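Ornithine carbamoyltransferase (PDB 3GD5) probably catalyses the reversible transfer of the carbamoyl group of carbamoyl phosphate to L-ornithine, giving L-citrulline on the way to arginine. Local coordinates at residues L158-G164 and M182-T188; H171-L175 and P194-S199; A178-M182 and I205-A211. All coordinates share one frame; numbering follows the deposited sequence.

The three contacts lie in the Asp/Orn-binding domain and share the elements of successive beta-alpha-beta units. Contact 1 pairs strands 159-163 and 183-187 inside a five-stranded parallel sheet. Contacts 2 and 3 join helix 168-180, which links those strands, to helix 196-209, which leads on to strand 213-216, outermost within this chain. Contact 2 lies near the N-terminal ends of the helices and contact 3 at their C-terminal ends, their centres about 13 Å apart. The centre of contact 1 is about 11 Å from that of contact 2. The segments alternate along the chain, M182 belongs to contacts 1 and 3, and I184 packs on L174, so sheet and helix layer form one body.

Contact 1: L158-G164 and M182-T188; sequences LKLAYVG and MSIAVAT
L160 and Y162 pair in parallel with I184 and V186 at the interior of a five-stranded sheet of Rossmann-like topology, where strands 159-163 and 183-187 are the two strands of a beta-alpha-beta unit connected by helix 168-180. The strand axes approach to 4.5 Å and diverge by only 15°. Six backbone hydrogen bonds join the segments: L160 and Y162 both donate and accept, and their partners S183, A185 and A187 do likewise. The bond from A187 N to Y162 O, 2.8 Å, is nearly straight.

The side chains alternate between the two faces. L160, Y162, I184 and V186 turn to the side covered by helix 168-180. L160 and I184 lie alongside one another, CD1 of the leucine 4.1 Å from CG1 of the isoleucine, while CG2 of V186 meets CD2 of the Y162 ring obliquely at 3.8 Å. The Y162 hydroxyl is hydrogen-bonded to D165 O, and the tyrosine side chain comes within about 4 Å of that of D232, an ornithine-binding residue by similarity; the strand ends thus lie close to the probable active site.

On the face that carries A161, V163, A185 and A187, K159 stands out from the sheet, its extended chain leaning forward along its own strand. With CG anti to the backbone N (chi1 -176°) and the rest extended, CE passes 4.0 Å from A185 CB, and NZ reaches the carbonyls of A222 and R224. S183 OG, on the same face, is hydrogen-bonded to E212 N, at the strand's other edge. At the start of the pair, the straight first two torsions of M182 put SD 3.7 Å from L160 CB, and the bend at chi3 (-66°) turns CE back beside the L158 side chain.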
loop_
_atom_site.group_PDB
_atom_site.type_symbol
_atom_site.label_atom_id
_atom_site.label_comp_id
_atom_site.label_asym_id
_atom_site.label_seq_id
_atom_site.Cartn_x
_atom_site.Cartn_y
_atom_site.Cartn_z
ATOM N N LEU A 158 34.346 -8.003 -37.166
ATOM C CA LEU A 158 33.324 -6.978 -36.998
ATOM C C LEU A 158 33.625 -6.075 -35.804
ATOM O O LEU A 158 34.419 -6.425 -34.929
ATOM C CB LEU A 158 31.961 -7.642 -36.796
ATOM C CG LEU A 158 30.976 -7.694 -37.964
ATOM C CD1 LEU A 158 31.696 -7.989 -39.269
ATOM C CD2 LEU A 158 29.918 -8.752 -37.664
ATOM N N LYS A 159 32.999 -4.903 -35.784
ATOM C CA LYS A 159 33.174 -3.975 -34.682
ATOM C C LYS A 159 31.806 -3.559 -34.118
ATOM O O LYS A 159 30.904 -3.149 -34.860
ATOM C CB LYS A 159 33.949 -2.731 -35.121
ATOM C CG LYS A 159 34.236 -1.776 -33.963
ATOM C CD LYS A 159 34.586 -0.372 -34.435
ATOM C CE LYS A 159 34.919 0.534 -33.258
ATOM N NZ LYS A 159 35.218 1.943 -33.659
ATOM N N LEU A 160 31.674 -3.675 -32.798
ATOM C CA LEU A 160 30.449 -3.323 -32.068
ATOM C C LEU A 160 30.738 -2.088 -31.204
ATOM O O LEU A 160 31.726 -2.041 -30.468
ATOM C CB LEU A 160 30.029 -4.512 -31.180
ATOM C CG LEU A 160 28.835 -4.573 -30.203
ATOM C CD1 LEU A 160 28.801 -3.331 -29.337
ATOM C CD2 LEU A 160 27.529 -4.741 -30.954
ATOM N N ALA A 161 29.887 -1.077 -31.313
ATOM C CA ALA A 161 30.043 0.131 -30.514
ATOM C C ALA A 161 28.830 0.269 -29.599
ATOM O O ALA A 161 27.690 0.277 -30.062
ATOM C CB ALA A 161 30.159 1.347 -31.407
ATOM N N TYR A 162 29.083 0.356 -28.299
ATOM C CA TYR A 162 28.017 0.503 -27.313
ATOM C C TYR A 162 28.080 1.904 -26.731
ATOM O O TYR A 162 29.150 2.382 -26.358
ATOM C CB TYR A 162 28.179 -0.520 -26.187
ATOM C CG TYR A 162 27.183 -0.344 -25.062
ATOM C CD1 TYR A 162 26.007 -1.089 -25.021
ATOM C CD2 TYR A 162 27.412 0.583 -24.048
ATOM C CE1 TYR A 162 25.079 -0.917 -23.992
ATOM C CE2 TYR A 162 26.493 0.765 -23.015
ATOM C CZ TYR A 162 25.332 0.011 -22.991
ATOM O OH TYR A 162 24.448 0.164 -21.949
ATOM N N VAL A 163 26.933 2.570 -26.658
ATOM C CA VAL A 163 26.885 3.921 -26.111
ATOM C C VAL A 163 25.785 4.009 -25.070
ATOM O O VAL A 163 24.664 3.552 -25.297
ATOM C CB VAL A 163 26.631 4.984 -27.221
ATOM C CG1 VAL A 163 27.683 4.849 -28.316
ATOM C CG2 VAL A 163 25.227 4.827 -27.804
ATOM N N GLY A 164 26.121 4.593 -23.926
ATOM C CA GLY A 164 25.167 4.733 -22.847
ATOM C C GLY A 164 25.812 4.446 -21.507
ATOM O O GLY A 164 26.935 4.880 -21.236
ATOM N N MET A 182 35.061 -10.230 -32.051
ATOM C CA MET A 182 34.437 -8.994 -32.495
ATOM C C MET A 182 34.998 -7.858 -31.654
ATOM O O MET A 182 35.024 -7.942 -30.423
ATOM C CB MET A 182 32.914 -9.073 -32.325
ATOM C CG MET A 182 32.155 -7.869 -32.874
ATOM S SD MET A 182 30.347 -7.934 -32.604
ATOM C CE MET A 182 29.904 -9.270 -33.598
ATOM N N SER A 183 35.466 -6.805 -32.320
ATOM C CA SER A 183 36.009 -5.652 -31.618
ATOM C C SER A 183 34.867 -4.864 -30.992
ATOM O O SER A 183 33.787 -4.748 -31.572
ATOM C CB SER A 183 36.791 -4.752 -32.581
ATOM O OG SER A 183 38.008 -5.365 -32.981
ATOM N N ILE A 184 35.100 -4.328 -29.802
ATOM C CA ILE A 184 34.070 -3.555 -29.129
ATOM C C ILE A 184 34.593 -2.280 -28.491
ATOM O O ILE A 184 35.627 -2.270 -27.823
ATOM C CB ILE A 184 33.343 -4.385 -28.035
ATOM C CG1 ILE A 184 32.333 -3.487 -27.300
ATOM C CG2 ILE A 184 34.360 -5.001 -27.072
ATOM C CD1 ILE A 184 31.460 -4.206 -26.298
ATOM N N ALA A 185 33.860 -1.202 -28.716
ATOM C CA ALA A 185 34.194 0.097 -28.163
ATOM C C ALA A 185 32.985 0.509 -27.321
ATOM O O ALA A 185 31.862 0.596 -27.828
ATOM C CB ALA A 185 34.426 1.095 -29.290
ATOM N N VAL A 186 33.211 0.744 -26.033
ATOM C CA VAL A 186 32.135 1.133 -25.140
ATOM C C VAL A 186 32.309 2.566 -24.683
ATOM O O VAL A 186 33.273 2.900 -23.994
ATOM C CB VAL A 186 32.072 0.205 -23.909
ATOM C CG1 VAL A 186 33.448 0.090 -23.283
ATOM C CG2 VAL A 186 31.075 0.750 -22.890
ATOM N N ALA A 187 31.361 3.410 -25.074
ATOM C CA ALA A 187 31.383 4.819 -24.718
ATOM C C ALA A 187 30.337 5.131 -23.648
ATOM O O ALA A 187 29.145 4.853 -23.820
ATOM C CB ALA A 187 31.136 5.674 -25.968
ATOM N N THR A 188 30.789 5.715 -22.543
ATOM C CA THR A 188 29.900 6.064 -21.438
ATOM C C THR A 188 30.351 7.356 -20.790
ATOM O O THR A 188 31.467 7.823 -21.021
ATOM C CB THR A 188 29.942 5.015 -20.318
ATOM O OG1 THR A 188 31.095 5.253 -19.496
ATOM C CG2 THR A 188 30.019 3.614 -20.891
#

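Contact 2: H171-L175 and P194-S199; sequences HSLLL and PDPAVS
The imidazole of H171 meets the opposing segment in two ways, through its edge and over one face. At the edge, NE2 accepts a nearly straight hydrogen bond of 2.8 Å from D195 N, with the donor tilted 21° out of the ring plane. V198 CG1, anti to its own carbonyl carbon (chi1 -48°), is thereby put over the face, 4.2 Å from the ring centroid, a CH-pi contact; the other methyl, CG2, presses on H171 CD2 at 3.3 Å, a tight fit. The second ring nitrogen, ND1, is hydrogen-bonded to H135 O, so the ring is gripped at both nitrogens and its rotation is fixed. The D195 carboxylate, turned 67° from the imidazole, is occupied elsewhere: as N-cap of helix 196-209 its OD1 takes A197 N at 2.8 Å, from above the carboxylate plane.

One turn on, L174 crosses V198 at about a right angle. Its CD1 touches V198 CG2 at 3.8 Å and P194 CB at the same distance.

Helix 168-180 thereby meets the first turn of helix 196-209. It lies against strand 183-187 through L173 and L174 on I184, and P194, in the loop leading to helix 196-209, packs on V186.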
loop_
_atom_site.group_PDB
_atom_site.type_symbol
_atom_site.label_atom_id
_atom_site.label_comp_id
_atom_site.label_asym_id
_atom_site.label_seq_id
_atom_site.Cartn_x
_atom_site.Cartn_y
_atom_site.Cartn_z
ATOM N N HIS A 171 28.626 -5.177 -19.903
ATOM C CA HIS A 171 29.537 -6.175 -19.331
ATOM C C HIS A 171 29.519 -7.476 -20.121
ATOM O O HIS A 171 30.567 -8.039 -20.441
ATOM C CB HIS A 171 29.146 -6.499 -17.892
ATOM C CG HIS A 171 29.501 -5.431 -16.911
ATOM N ND1 HIS A 171 29.023 -5.423 -15.619
ATOM C CD2 HIS A 171 30.292 -4.339 -17.025
ATOM C CE1 HIS A 171 29.502 -4.372 -14.979
ATOM N NE2 HIS A 171 30.276 -3.697 -15.811
ATOM N N SER A 172 28.319 -7.964 -20.414
ATOM C CA SER A 172 28.190 -9.203 -21.156
ATOM C C SER A 172 28.602 -9.026 -22.614
ATOM O O SER A 172 29.068 -9.973 -23.240
ATOM C CB SER A 172 26.754 -9.730 -21.067
ATOM O OG SER A 172 26.473 -10.219 -19.766
ATOM N N LEU A 173 28.422 -7.824 -23.157
ATOM C CA LEU A 173 28.809 -7.570 -24.544
ATOM C C LEU A 173 30.332 -7.580 -24.635
ATOM O O LEU A 173 30.899 -8.061 -25.613
ATOM C CB LEU A 173 28.264 -6.217 -25.028
ATOM C CG LEU A 173 26.790 -6.180 -25.454
ATOM C CD1 LEU A 173 26.343 -4.737 -25.666
ATOM C CD2 LEU A 173 26.607 -6.980 -26.720
ATOM N N LEU A 174 30.981 -7.049 -23.603
ATOM C CA LEU A 174 32.436 -7.007 -23.543
ATOM C C LEU A 174 33.003 -8.424 -23.582
ATOM O O LEU A 174 33.864 -8.736 -24.411
ATOM C CB LEU A 174 32.902 -6.286 -22.269
ATOM C CG LEU A 174 32.702 -4.764 -22.264
ATOM C CD1 LEU A 174 33.133 -4.163 -20.932
ATOM C CD2 LEU A 174 33.499 -4.150 -23.412
ATOM N N LEU A 175 32.512 -9.283 -22.697
ATOM C CA LEU A 175 32.978 -10.665 -22.647
ATOM C C LEU A 175 32.592 -11.428 -23.905
ATOM O O LEU A 175 33.381 -12.216 -24.431
ATOM C CB LEU A 175 32.388 -11.384 -21.442
ATOM C CG LEU A 175 32.737 -10.855 -20.054
ATOM C CD1 LEU A 175 31.898 -11.606 -19.036
ATOM C CD2 LEU A 175 34.243 -11.016 -19.774
ATOM N N PRO A 194 32.078 0.804 -17.532
ATOM C CA PRO A 194 31.935 -0.625 -17.245
ATOM C C PRO A 194 32.841 -0.979 -16.077
ATOM O O PRO A 194 33.814 -0.278 -15.813
ATOM C CB PRO A 194 32.427 -1.295 -18.526
ATOM C CG PRO A 194 32.208 -0.262 -19.578
ATOM C CD PRO A 194 32.604 1.010 -18.892
ATOM N N ASP A 195 32.524 -2.067 -15.390
ATOM C CA ASP A 195 33.329 -2.535 -14.268
ATOM C C ASP A 195 34.745 -2.825 -14.789
ATOM O O ASP A 195 34.940 -3.716 -15.621
ATOM C CB ASP A 195 32.693 -3.801 -13.696
ATOM C CG ASP A 195 33.582 -4.510 -12.698
ATOM O OD1 ASP A 195 34.692 -4.009 -12.409
ATOM O OD2 ASP A 195 33.161 -5.582 -12.205
ATOM N N PRO A 196 35.751 -2.072 -14.307
ATOM C CA PRO A 196 37.142 -2.267 -14.746
ATOM C C PRO A 196 37.615 -3.716 -14.761
ATOM O O PRO A 196 38.480 -4.085 -15.564
ATOM C CB PRO A 196 37.947 -1.386 -13.781
ATOM C CG PRO A 196 37.038 -1.229 -12.588
ATOM C CD PRO A 196 35.683 -1.074 -13.228
ATOM N N ALA A 197 37.045 -4.540 -13.888
ATOM C CA ALA A 197 37.424 -5.942 -13.828
ATOM C C ALA A 197 36.933 -6.693 -15.060
ATOM O O ALA A 197 37.624 -7.578 -15.565
ATOM C CB ALA A 197 36.874 -6.585 -12.565
ATOM N N VAL A 198 35.749 -6.351 -15.562
ATOM C CA VAL A 198 35.253 -7.049 -16.749
ATOM C C VAL A 198 35.959 -6.536 -18.007
ATOM O O VAL A 198 36.196 -7.294 -18.946
ATOM C CB VAL A 198 33.713 -6.911 -16.910
ATOM C CG1 VAL A 198 33.026 -7.221 -15.578
ATOM C CG2 VAL A 198 33.352 -5.532 -17.407
ATOM N N SER A 199 36.299 -5.252 -18.019
ATOM C CA SER A 199 37.006 -4.668 -19.152
ATOM C C SER A 199 38.365 -5.338 -19.262
ATOM O O SER A 199 38.819 -5.666 -20.357
ATOM C CB SER A 199 37.201 -3.163 -18.953
ATOM O OG SER A 199 35.981 -2.462 -19.116
#

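Contact 3: A178-M182 and I205-A211; sequences AKVGM and IAGRTGA
In T209, chi1 of 60° swings OG1 between the backbone N and carbonyl carbon, towards A178 across the gap, and in I205 the branch methyl CG2 stands anti to the backbone N, aimed at K179. The groups so placed meet where the C-terminal ends of helices 168-180 and 196-209 come together, neighbouring helices of the Rossmann-like Asp/Orn-binding domain. The first ends in a Schellman motif at G181, whose positive phi turns the chain towards strand 183-187.

The carbonyl oxygen of A178 is the shared polar point. T209 OG1 donates to it at 2.8 Å, arriving 28° off the carbonyl plane, while G181 N donates from 3.0 Å on the opposite face of that plane. One oxygen thus serves both the helix end and the neighbouring helix, and T209 stays close to G181, its CB 3.9 Å from G181 CA.

One turn before T209, at I205 and A206, the backbones come close enough for small residues to meet directly: A178 CB lies 4.0 Å from A206 CB and 3.9 Å from I205 CG2. The same methyl of I205 touches K179 CG at 3.8 Å, where the two side chains cross at a slant. Beyond this the lysine bends at its final torsion, and NZ forms a salt bridge with D20, while the K179 side chain also packs on L27 of helix 24-39.

Past the second helix, G210 also adopts positive phi, and the chain returns to the first segment, setting A211 CB 3.5 Å from M182 O.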
loop_
_atom_site.group_PDB
_atom_site.type_symbol
_atom_site.label_atom_id
_atom_site.label_comp_id
_atom_site.label_asym_id
_atom_site.label_seq_id
_atom_site.Cartn_x
_atom_site.Cartn_y
_atom_site.Cartn_z
ATOM N N ALA A 178 34.536 -9.997 -27.383
ATOM C CA ALA A 178 35.901 -10.489 -27.341
ATOM C C ALA A 178 35.956 -11.976 -27.672
ATOM O O ALA A 178 36.744 -12.400 -28.521
ATOM C CB ALA A 178 36.504 -10.241 -25.963
ATOM N N LYS A 179 35.103 -12.761 -27.020
ATOM C CA LYS A 179 35.077 -14.204 -27.229
ATOM C C LYS A 179 34.841 -14.690 -28.664
ATOM O O LYS A 179 35.236 -15.805 -29.007
ATOM C CB LYS A 179 34.050 -14.854 -26.298
ATOM C CG LYS A 179 34.475 -14.901 -24.840
ATOM C CD LYS A 179 33.481 -15.703 -24.024
ATOM C CE LYS A 179 33.979 -15.931 -22.609
ATOM N NZ LYS A 179 34.095 -14.656 -21.867
ATOM N N VAL A 180 34.188 -13.886 -29.498
ATOM C CA VAL A 180 33.959 -14.303 -30.881
ATOM C C VAL A 180 34.875 -13.557 -31.846
ATOM O O VAL A 180 34.765 -13.712 -33.065
ATOM C CB VAL A 180 32.485 -14.094 -31.327
ATOM C CG1 VAL A 180 31.573 -15.056 -30.578
ATOM C CG2 VAL A 180 32.063 -12.653 -31.098
ATOM N N GLY A 181 35.775 -12.748 -31.293
ATOM C CA GLY A 181 36.707 -12.003 -32.118
ATOM C C GLY A 181 36.132 -10.716 -32.667
ATOM O O GLY A 181 36.647 -10.167 -33.642
ATOM N N MET A 182 35.061 -10.230 -32.051
ATOM C CA MET A 182 34.437 -8.994 -32.495
ATOM C C MET A 182 34.998 -7.858 -31.654
ATOM O O MET A 182 35.024 -7.942 -30.423
ATOM C CB MET A 182 32.914 -9.073 -32.325
ATOM C CG MET A 182 32.155 -7.869 -32.874
ATOM S SD MET A 182 30.347 -7.934 -32.604
ATOM C CE MET A 182 29.904 -9.270 -33.598
ATOM N N ILE A 205 40.821 -11.705 -22.985
ATOM C CA ILE A 205 40.210 -12.635 -23.926
ATOM C C ILE A 205 40.480 -12.201 -25.360
ATOM O O ILE A 205 40.780 -13.024 -26.224
ATOM C CB ILE A 205 38.677 -12.694 -23.747
ATOM C CG1 ILE A 205 38.324 -13.215 -22.352
ATOM C CG2 ILE A 205 38.060 -13.581 -24.831
ATOM C CD1 ILE A 205 38.656 -14.660 -22.163
ATOM N N ALA A 206 40.351 -10.902 -25.604
ATOM C CA ALA A 206 40.554 -10.335 -26.929
ATOM C C ALA A 206 41.994 -10.514 -27.396
ATOM O O ALA A 206 42.269 -10.560 -28.601
ATOM C CB ALA A 206 40.185 -8.861 -26.917
ATOM N N GLY A 207 42.907 -10.620 -26.436
ATOM C CA GLY A 207 44.306 -10.791 -26.765
ATOM C C GLY A 207 44.546 -12.077 -27.526
ATOM O O GLY A 207 45.473 -12.169 -28.331
ATOM N N ARG A 208 43.694 -13.066 -27.282
ATOM C CA ARG A 208 43.821 -14.360 -27.930
ATOM C C ARG A 208 42.899 -14.507 -29.132
ATOM O O ARG A 208 43.072 -15.409 -29.950
ATOM C CB ARG A 208 43.550 -15.468 -26.911
ATOM C CG ARG A 208 44.457 -15.374 -25.688
ATOM C CD ARG A 208 44.303 -16.542 -24.712
ATOM N NE ARG A 208 43.109 -16.454 -23.869
ATOM C CZ ARG A 208 41.888 -16.813 -24.251
ATOM N NH1 ARG A 208 41.682 -17.293 -25.472
ATOM N NH2 ARG A 208 40.872 -16.704 -23.405
ATOM N N THR A 209 41.921 -13.618 -29.251
ATOM C CA THR A 209 40.987 -13.692 -30.368
ATOM C C THR A 209 41.314 -12.653 -31.428
ATOM O O THR A 209 40.772 -12.687 -32.530
ATOM C CB THR A 209 39.534 -13.493 -29.896
ATOM O OG1 THR A 209 39.403 -12.207 -29.275
ATOM C CG2 THR A 209 39.148 -14.580 -28.900
ATOM N N GLY A 210 42.200 -11.724 -31.081
ATOM C CA GLY A 210 42.601 -10.692 -32.021
ATOM C C GLY A 210 41.629 -9.535 -32.163
ATOM O O GLY A 210 41.683 -8.794 -33.149
ATOM N N ALA A 211 40.735 -9.381 -31.191
ATOM C CA ALA A 211 39.764 -8.292 -31.221
ATOM C C ALA A 211 40.294 -7.203 -30.310
ATOM O O ALA A 211 41.116 -7.474 -29.441
ATOM C CB ALA A 211 38.406 -8.780 -30.721
#